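Ferredoxin--NADP reductase, apicoplast (Plasmodium falciparum, PDB 3JQQ) transfers electrons between NADP(H) and ferredoxin through a bound FAD, and may serve the terminal step of isoprenoid precursor synthesis in the apicoplast. Local coordinates at residues 6-11 and 155-160; 46-51 and 103-108. The protein carries 1 engineered substitution. All blocks are in the same frame, centred on the assembly; numbering follows the deposited sequence.

The chain starts in the loop before strand 16-25. Interaction 1 lays this N-terminal segment, 6-11, against 155-160 at the end of strand 150-157. It closes a loop of 143 residues that takes in most of the antiparallel FAD-binding barrel. Interaction 2 falls wholly within that loop. It joins 46-51, which runs into strand 53-56, to 103-108, which holds the end of strand 101-104 and the loop after it, and closes a loop of 51 residues. The two contacts nest without crossing, with centres about 10 Å apart. They meet where Phe-6 and Leu-9 pack on Lys-47 and where Gly-155 packs on the ring of Phe-46. Interaction 1 lies at the surface; interaction 2 is buried and leads to the flavin.

Interaction 1 (6-11 and 155-160); sequences FINLYT and GAHGYF
Tyr-10 and Gly-155 form an antiparallel hydrogen-bonded pair, and Leu-9 and Tyr-10 together face Gly-155 in a classic beta bulge. The bulge joins the N-terminal loop to the end of strand 150-157 in the FAD-binding barrel. The tight part is backbone on backbone. Gly-155 N donates to Tyr-10 O at 2.8 Å, and Tyr-10 N donates to Gly-155 O at 2.9 Å. Both bonds are close to straight, with 165° at the hydrogen.

A type II turn from Phe-6 to Leu-9 brings two more backbone groups to the strand. Asn-8 N donates to Ala-156 O at 3.0 Å, in the plane of the carbonyl. Ala-156 N donates to Phe-6 O at 3.2 Å, from above the carbonyl plane. Ala-156 O also receives a CA-H...O contact from Ile-7. The peptide bond before Ala-156 is cis. Gly-155 itself takes backbone angles that suit a residue without a side chain.

The other flank is looser and lies toward solvent. There Ile-7 and the exposed Tyr-159 cross at about a right angle, and only CD1 of Ile-7 reaches the ring, 4.0 Å from Tyr-159 CE2. Exposed Asn-8 sets its amide 72° from the His-157 ring plane. The CG of Asn-8 sits beside its own backbone N (chi1 -75°), and the amide it carries turns OD1 to the imidazole. The imidazole is tied through NE2 to Thr-154 OG1. One face of this ring lies over its own strand, with Gly-155 CA 3.3 Å above the plane, toward the rim. Asn-8 OD1 stands 3.6 Å from His-157 CE1.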
loop_
_atom_site.group_PDB
_atom_site.type_symbol
_atom_site.label_atom_id
_atom_site.label_comp_id
_atom_site.label_asym_id
_atom_site.label_seq_id
_atom_site.Cartn_x
_atom_site.Cartn_y
_atom_site.Cartn_z
ATOM N N PHE B 6 18.732 12.370 16.728
ATOM C CA PHE B 6 19.230 12.045 15.397
ATOM C C PHE B 6 18.213 12.401 14.306
ATOM O O PHE B 6 18.565 12.505 13.127
ATOM C CB PHE B 6 19.600 10.565 15.306
ATOM C CG PHE B 6 20.714 10.156 16.233
ATOM C CD1 PHE B 6 21.781 11.006 16.476
ATOM C CD2 PHE B 6 20.703 8.912 16.845
ATOM C CE1 PHE B 6 22.807 10.630 17.323
ATOM C CE2 PHE B 6 21.728 8.531 17.690
ATOM C CZ PHE B 6 22.780 9.389 17.929
ATOM N N ILE B 7 16.959 12.599 14.706
ATOM C CA ILE B 7 15.896 12.918 13.756
ATOM C C ILE B 7 16.194 14.172 12.920
ATOM O O ILE B 7 16.504 15.234 13.459
ATOM C CB ILE B 7 14.530 13.103 14.454
ATOM C CG1 ILE B 7 13.880 11.747 14.741
ATOM C CG2 ILE B 7 13.599 13.941 13.589
ATOM C CD1 ILE B 7 14.316 11.122 16.055
ATOM N N ASN B 8 16.094 14.027 11.603
ATOM C CA ASN B 8 16.191 15.154 10.675
ATOM C C ASN B 8 17.552 15.847 10.614
ATOM O O ASN B 8 17.649 17.004 10.201
ATOM C CB ASN B 8 15.075 16.167 10.942
ATOM C CG ASN B 8 13.730 15.688 10.437
ATOM O OD1 ASN B 8 13.640 15.064 9.378
ATOM N ND2 ASN B 8 12.676 15.976 11.192
ATOM N N LEU B 9 18.598 15.135 11.018
ATOM C CA LEU B 9 19.955 15.614 10.817
ATOM C C LEU B 9 20.144 15.930 9.342
ATOM O O LEU B 9 20.770 16.927 8.980
ATOM C CB LEU B 9 20.968 14.558 11.259
ATOM C CG LEU B 9 21.544 14.702 12.677
ATOM C CD1 LEU B 9 20.462 15.094 13.664
ATOM C CD2 LEU B 9 22.241 13.418 13.110
ATOM N N TYR B 10 19.596 15.067 8.494
ATOM C CA TYR B 10 19.632 15.284 7.060
ATOM C C TYR B 10 18.223 15.403 6.509
ATOM O O TYR B 10 17.332 14.630 6.863
ATOM C CB TYR B 10 20.417 14.171 6.364
ATOM C CG TYR B 10 21.843 14.114 6.846
ATOM C CD1 TYR B 10 22.234 13.194 7.807
ATOM C CD2 TYR B 10 22.789 15.013 6.371
ATOM C CE1 TYR B 10 23.534 13.153 8.263
ATOM C CE2 TYR B 10 24.092 14.979 6.822
ATOM C CZ TYR B 10 24.458 14.049 7.767
ATOM O OH TYR B 10 25.758 14.013 8.224
ATOM N N THR B 11 18.031 16.392 5.648
ATOM C CA THR B 11 16.720 16.696 5.112
ATOM C C THR B 11 16.778 16.709 3.595
ATOM O O THR B 11 17.825 16.454 3.000
ATOM C CB THR B 11 16.235 18.069 5.593
ATOM O OG1 THR B 11 17.018 19.100 4.978
ATOM C CG2 THR B 11 16.364 18.175 7.105
ATOM N N GLY B 155 17.315 11.867 7.044
ATOM C CA GLY B 155 16.958 11.189 8.295
ATOM C C GLY B 155 17.861 11.521 9.469
ATOM O O GLY B 155 18.680 12.436 9.389
ATOM N N ALA B 156 17.718 10.770 10.567
ATOM C CA ALA B 156 16.777 9.656 10.652
ATOM C C ALA B 156 15.335 10.122 10.831
ATOM O O ALA B 156 15.082 11.296 11.077
ATOM C CB ALA B 156 17.172 8.724 11.792
ATOM N N HIS B 157 14.399 9.187 10.693
ATOM C CA HIS B 157 12.988 9.467 10.898
ATOM C C HIS B 157 12.355 8.384 11.760
ATOM O O HIS B 157 12.871 7.268 11.851
ATOM C CB HIS B 157 12.230 9.524 9.569
ATOM C CG HIS B 157 12.913 10.322 8.503
ATOM N ND1 HIS B 157 12.823 11.696 8.425
ATOM C CD2 HIS B 157 13.667 9.939 7.455
ATOM C CE1 HIS B 157 13.514 12.127 7.378
ATOM N NE2 HIS B 157 14.032 11.079 6.775
ATOM N N GLY B 158 11.223 8.716 12.376
ATOM C CA GLY B 158 10.417 7.733 13.088
ATOM C C GLY B 158 10.745 7.600 14.561
ATOM O O GLY B 158 11.684 8.218 15.061
ATOM N N TYR B 159 9.961 6.784 15.256
ATOM C CA TYR B 159 10.161 6.544 16.676
ATOM C C TYR B 159 9.857 5.083 16.985
ATOM O O TYR B 159 9.505 4.728 18.109
ATOM C CB TYR B 159 9.274 7.476 17.509
ATOM C CG TYR B 159 9.406 8.939 17.139
ATOM C CD1 TYR B 159 8.557 9.518 16.204
ATOM C CD2 TYR B 159 10.383 9.741 17.720
ATOM C CE1 TYR B 159 8.671 10.851 15.860
ATOM C CE2 TYR B 159 10.507 11.079 17.380
ATOM C CZ TYR B 159 9.647 11.628 16.449
ATOM O OH TYR B 159 9.759 12.955 16.103
ATOM N N PHE B 160 9.997 4.242 15.966
ATOM C CA PHE B 160 9.759 2.810 16.085
ATOM C C PHE B 160 10.988 2.163 16.717
ATOM O O PHE B 160 11.665 1.348 16.094
ATOM C CB PHE B 160 9.494 2.231 14.693
ATOM C CG PHE B 160 8.802 0.897 14.700
ATOM C CD1 PHE B 160 7.559 0.744 15.293
ATOM C CD2 PHE B 160 9.378 -0.193 14.085
ATOM C CE1 PHE B 160 6.920 -0.483 15.289
ATOM C CE2 PHE B 160 8.746 -1.421 14.075
ATOM C CZ PHE B 160 7.519 -1.570 14.674
#

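Interaction 2 (46-51 and 103-108); sequences FKYLEG and YSISSS. With FAD (flavin-adenine dinucleotide), chain I.
Ile-105 lays its CD1 methyl over one face of the Tyr-48 ring in a CH-pi contact. The methyl is 3.9 Å from the ring centroid and 24° off the normal, displaced toward CG. The CG2 branch of Ile-105 touches Tyr-48 CE2 and CZ. The same CD1 meets Phe-46 differently. Ile-105 CD1 lies at the edge of that ring, near its plane, 4.0 Å from Phe-46 CE2. The CG of Tyr-48 sits between its backbone N and carbonyl carbon (chi1 65°), which places it where Ile-105 CD1 makes its closest approach to the ring. At the far end of the ring, Tyr-48 OH accepts a 3.1 Å hydrogen bond from Ser-107 OG, which also bonds Ser-115 N.

Both segments belong to the FAD-binding barrel, and 103-108 holds the end of strand 101-104, at the flavin, and the loop after it. Ser-104 N donates to FAD O4 at 3.0 Å and more weakly to N5. Tyr-103 OH hydrogen-bonds the ribityl O4' of FAD at 2.6 Å. A water links Gly-51 O to Ser-104 OG.

Beyond the rings, the Glu-50 chain bends at chi2 (76°). Glu-50 OE2 lies 2.9 Å from Ser-108 OG and accepts a bond from Asn-109 N, while Ser-108 OG is also near Asn-110 OD1, to which it is hydrogen-bonded.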
loop_
_atom_site.group_PDB
_atom_site.type_symbol
_atom_site.label_atom_id
_atom_site.label_comp_id
_atom_site.label_asym_id
_atom_site.label_seq_id
_atom_site.Cartn_x
_atom_site.Cartn_y
_atom_site.Cartn_z
ATOM N N PHE B 46 25.917 9.260 9.016
ATOM C CA PHE B 46 24.477 9.101 9.203
ATOM C C PHE B 46 24.181 8.520 10.581
ATOM O O PHE B 46 24.607 7.408 10.912
ATOM C CB PHE B 46 23.868 8.222 8.110
ATOM C CG PHE B 46 22.382 8.370 7.978
ATOM C CD1 PHE B 46 21.844 9.397 7.219
ATOM C CD2 PHE B 46 21.522 7.485 8.618
ATOM C CE1 PHE B 46 20.479 9.542 7.094
ATOM C CE2 PHE B 46 20.151 7.625 8.497
ATOM C CZ PHE B 46 19.628 8.654 7.735
ATOM N N LYS B 47 23.448 9.280 11.386
ATOM C CA LYS B 47 23.172 8.885 12.763
ATOM C C LYS B 47 21.746 8.387 12.903
ATOM O O LYS B 47 20.801 9.013 12.408
ATOM C CB LYS B 47 23.409 10.071 13.704
ATOM C CG LYS B 47 24.836 10.589 13.702
ATOM C CD LYS B 47 25.738 9.716 14.559
ATOM C CE LYS B 47 27.159 10.257 14.587
ATOM N NZ LYS B 47 27.998 9.538 15.588
ATOM N N TYR B 48 21.592 7.257 13.581
ATOM C CA TYR B 48 20.289 6.655 13.747
ATOM C C TYR B 48 20.308 5.686 14.911
ATOM O O TYR B 48 21.366 5.216 15.332
ATOM C CB TYR B 48 19.875 5.910 12.469
ATOM C CG TYR B 48 20.756 4.720 12.141
ATOM C CD1 TYR B 48 21.911 4.874 11.387
ATOM C CD2 TYR B 48 20.430 3.445 12.587
ATOM C CE1 TYR B 48 22.721 3.792 11.087
ATOM C CE2 TYR B 48 21.234 2.355 12.287
ATOM C CZ TYR B 48 22.380 2.536 11.540
ATOM O OH TYR B 48 23.182 1.459 11.236
ATOM N N LEU B 49 19.122 5.399 15.431
ATOM C CA LEU B 49 18.946 4.327 16.387
ATOM C C LEU B 49 18.276 3.172 15.665
ATOM O O LEU B 49 17.575 3.373 14.664
ATOM C CB LEU B 49 18.062 4.780 17.549
ATOM C CG LEU B 49 18.611 5.864 18.479
ATOM C CD1 LEU B 49 17.615 6.156 19.586
ATOM C CD2 LEU B 49 19.952 5.444 19.061
ATOM N N GLU B 50 18.489 1.963 16.166
ATOM C CA GLU B 50 17.796 0.812 15.626
ATOM C C GLU B 50 16.295 1.108 15.555
ATOM O O GLU B 50 15.719 1.642 16.504
ATOM C CB GLU B 50 18.072 -0.428 16.479
ATOM C CG GLU B 50 19.497 -0.971 16.355
ATOM C CD GLU B 50 20.525 -0.142 17.116
ATOM O OE1 GLU B 50 20.129 0.631 18.013
ATOM O OE2 GLU B 50 21.733 -0.268 16.814
ATOM N N GLY B 51 15.675 0.772 14.428
ATOM C CA GLY B 51 14.248 1.006 14.246
ATOM C C GLY B 51 13.952 2.214 13.380
ATOM O O GLY B 51 12.850 2.354 12.850
ATOM N N TYR B 103 12.684 4.099 3.964
ATOM C CA TYR B 103 13.076 2.705 4.003
ATOM C C TYR B 103 13.675 2.402 5.368
ATOM O O TYR B 103 14.484 3.169 5.889
ATOM C CB TYR B 103 14.049 2.397 2.860
ATOM C CG TYR B 103 13.401 2.650 1.522
ATOM C CD1 TYR B 103 13.572 3.855 0.862
ATOM C CD2 TYR B 103 12.572 1.699 0.946
ATOM C CE1 TYR B 103 12.954 4.099 -0.349
ATOM C CE2 TYR B 103 11.951 1.935 -0.263
ATOM C CZ TYR B 103 12.147 3.134 -0.907
ATOM O OH TYR B 103 11.528 3.371 -2.115
ATOM N N SER B 104 13.243 1.298 5.962
ATOM C CA SER B 104 13.705 0.941 7.290
ATOM C C SER B 104 15.139 0.435 7.240
ATOM O O SER B 104 15.513 -0.338 6.354
ATOM C CB SER B 104 12.782 -0.097 7.927
ATOM O OG SER B 104 11.477 0.429 8.101
ATOM N N ILE B 105 15.940 0.893 8.195
ATOM C CA ILE B 105 17.332 0.494 8.290
ATOM C C ILE B 105 17.391 -0.883 8.937
ATOM O O ILE B 105 16.787 -1.105 9.983
ATOM C CB ILE B 105 18.138 1.516 9.123
ATOM C CG1 ILE B 105 17.970 2.922 8.544
ATOM C CG2 ILE B 105 19.610 1.135 9.172
ATOM C CD1 ILE B 105 18.564 4.026 9.411
ATOM N N SER B 106 18.101 -1.815 8.307
ATOM C CA SER B 106 18.149 -3.190 8.799
ATOM C C SER B 106 19.492 -3.556 9.443
ATOM O O SER B 106 19.756 -4.727 9.724
ATOM C CB SER B 106 17.808 -4.175 7.678
ATOM O OG SER B 106 18.606 -3.941 6.532
ATOM N N SER B 107 20.329 -2.551 9.677
ATOM C CA SER B 107 21.617 -2.763 10.339
ATOM C C SER B 107 21.605 -2.230 11.768
ATOM O O SER B 107 20.665 -1.550 12.179
ATOM C CB SER B 107 22.742 -2.099 9.542
ATOM O OG SER B 107 22.403 -0.767 9.190
ATOM N N SER B 108 22.660 -2.538 12.528
ATOM C CA SER B 108 22.819 -2.011 13.881
ATOM C C SER B 108 23.770 -0.811 13.881
ATOM O O SER B 108 24.619 -0.690 12.999
ATOM C CB SER B 108 23.335 -3.100 14.823
ATOM O OG SER B 108 23.115 -2.740 16.175
HETATM P PA FAD I . 5.770 4.937 -6.351
HETATM O O1A FAD I . 5.730 5.974 -5.255
HETATM O O2A FAD I . 6.312 5.526 -7.632
HETATM O O5B FAD I . 4.305 4.293 -6.564
HETATM C C5B FAD I . 3.683 3.563 -5.528
HETATM C C4B FAD I . 3.041 2.291 -6.074
HETATM O O4B FAD I . 2.165 2.591 -7.147
HETATM C C3B FAD I . 4.087 1.333 -6.615
HETATM O O3B FAD I . 3.676 0.018 -6.324
HETATM C C2B FAD I . 4.043 1.553 -8.113
HETATM O O2B FAD I . 4.323 0.360 -8.808
HETATM C C1B FAD I . 2.618 2.017 -8.362
HETATM N N9A FAD I . 2.537 3.019 -9.441
HETATM C C8A FAD I . 3.241 4.190 -9.540
HETATM N N7A FAD I . 2.860 4.824 -10.676
HETATM C C5A FAD I . 1.921 4.077 -11.294
HETATM C C6A FAD I . 1.205 4.257 -12.472
HETATM N N6A FAD I . 1.463 5.296 -13.263
HETATM N N1A FAD I . 0.291 3.299 -12.859
HETATM C C2A FAD I . 0.095 2.178 -12.080
HETATM N N3A FAD I . 0.812 2.007 -10.914
HETATM C C4A FAD I . 1.709 2.943 -10.527
HETATM N N1 FAD I . 9.578 -0.035 1.353
HETATM C C2 FAD I . 10.558 -0.992 1.211
HETATM O O2 FAD I . 10.688 -1.563 0.128
HETATM N N3 FAD I . 11.382 -1.306 2.275
HETATM C C4 FAD I . 11.226 -0.666 3.486
HETATM O O4 FAD I . 11.958 -0.948 4.432
HETATM C C4X FAD I . 10.237 0.298 3.631
HETATM N N5 FAD I . 10.078 0.942 4.840
HETATM C C5X FAD I . 9.093 1.897 4.969
HETATM C C6 FAD I . 8.934 2.544 6.191
HETATM C C7 FAD I . 7.949 3.509 6.339
HETATM C C7M FAD I . 7.780 4.207 7.659
HETATM C C8 FAD I . 7.124 3.823 5.258
HETATM C C8M FAD I . 6.046 4.863 5.396
HETATM C C9 FAD I . 7.284 3.173 4.041
HETATM C C9A FAD I . 8.266 2.208 3.888
HETATM N N10 FAD I . 8.425 1.571 2.667
HETATM C C10 FAD I . 9.411 0.611 2.554
HETATM C "C1'" FAD I . 7.665 2.015 1.432
HETATM C "C2'" FAD I . 8.544 2.834 0.477
HETATM O "O2'" FAD I . 8.856 4.064 1.083
HETATM C "C3'" FAD I . 7.917 3.179 -0.884
HETATM O "O3'" FAD I . 6.568 3.564 -0.732
HETATM C "C4'" FAD I . 8.026 2.061 -1.920
HETATM O "O4'" FAD I . 9.387 1.853 -2.222
HETATM C "C5'" FAD I . 7.306 2.452 -3.206
HETATM O "O5'" FAD I . 7.930 3.613 -3.702
HETATM P P FAD I . 8.126 3.862 -5.280
HETATM O O1P FAD I . 8.598 5.280 -5.509
HETATM O O2P FAD I . 9.085 2.865 -5.890
HETATM O O3P FAD I . 6.649 3.670 -5.889
HETATM O O HOH W 1 11.086 1.478 10.554
#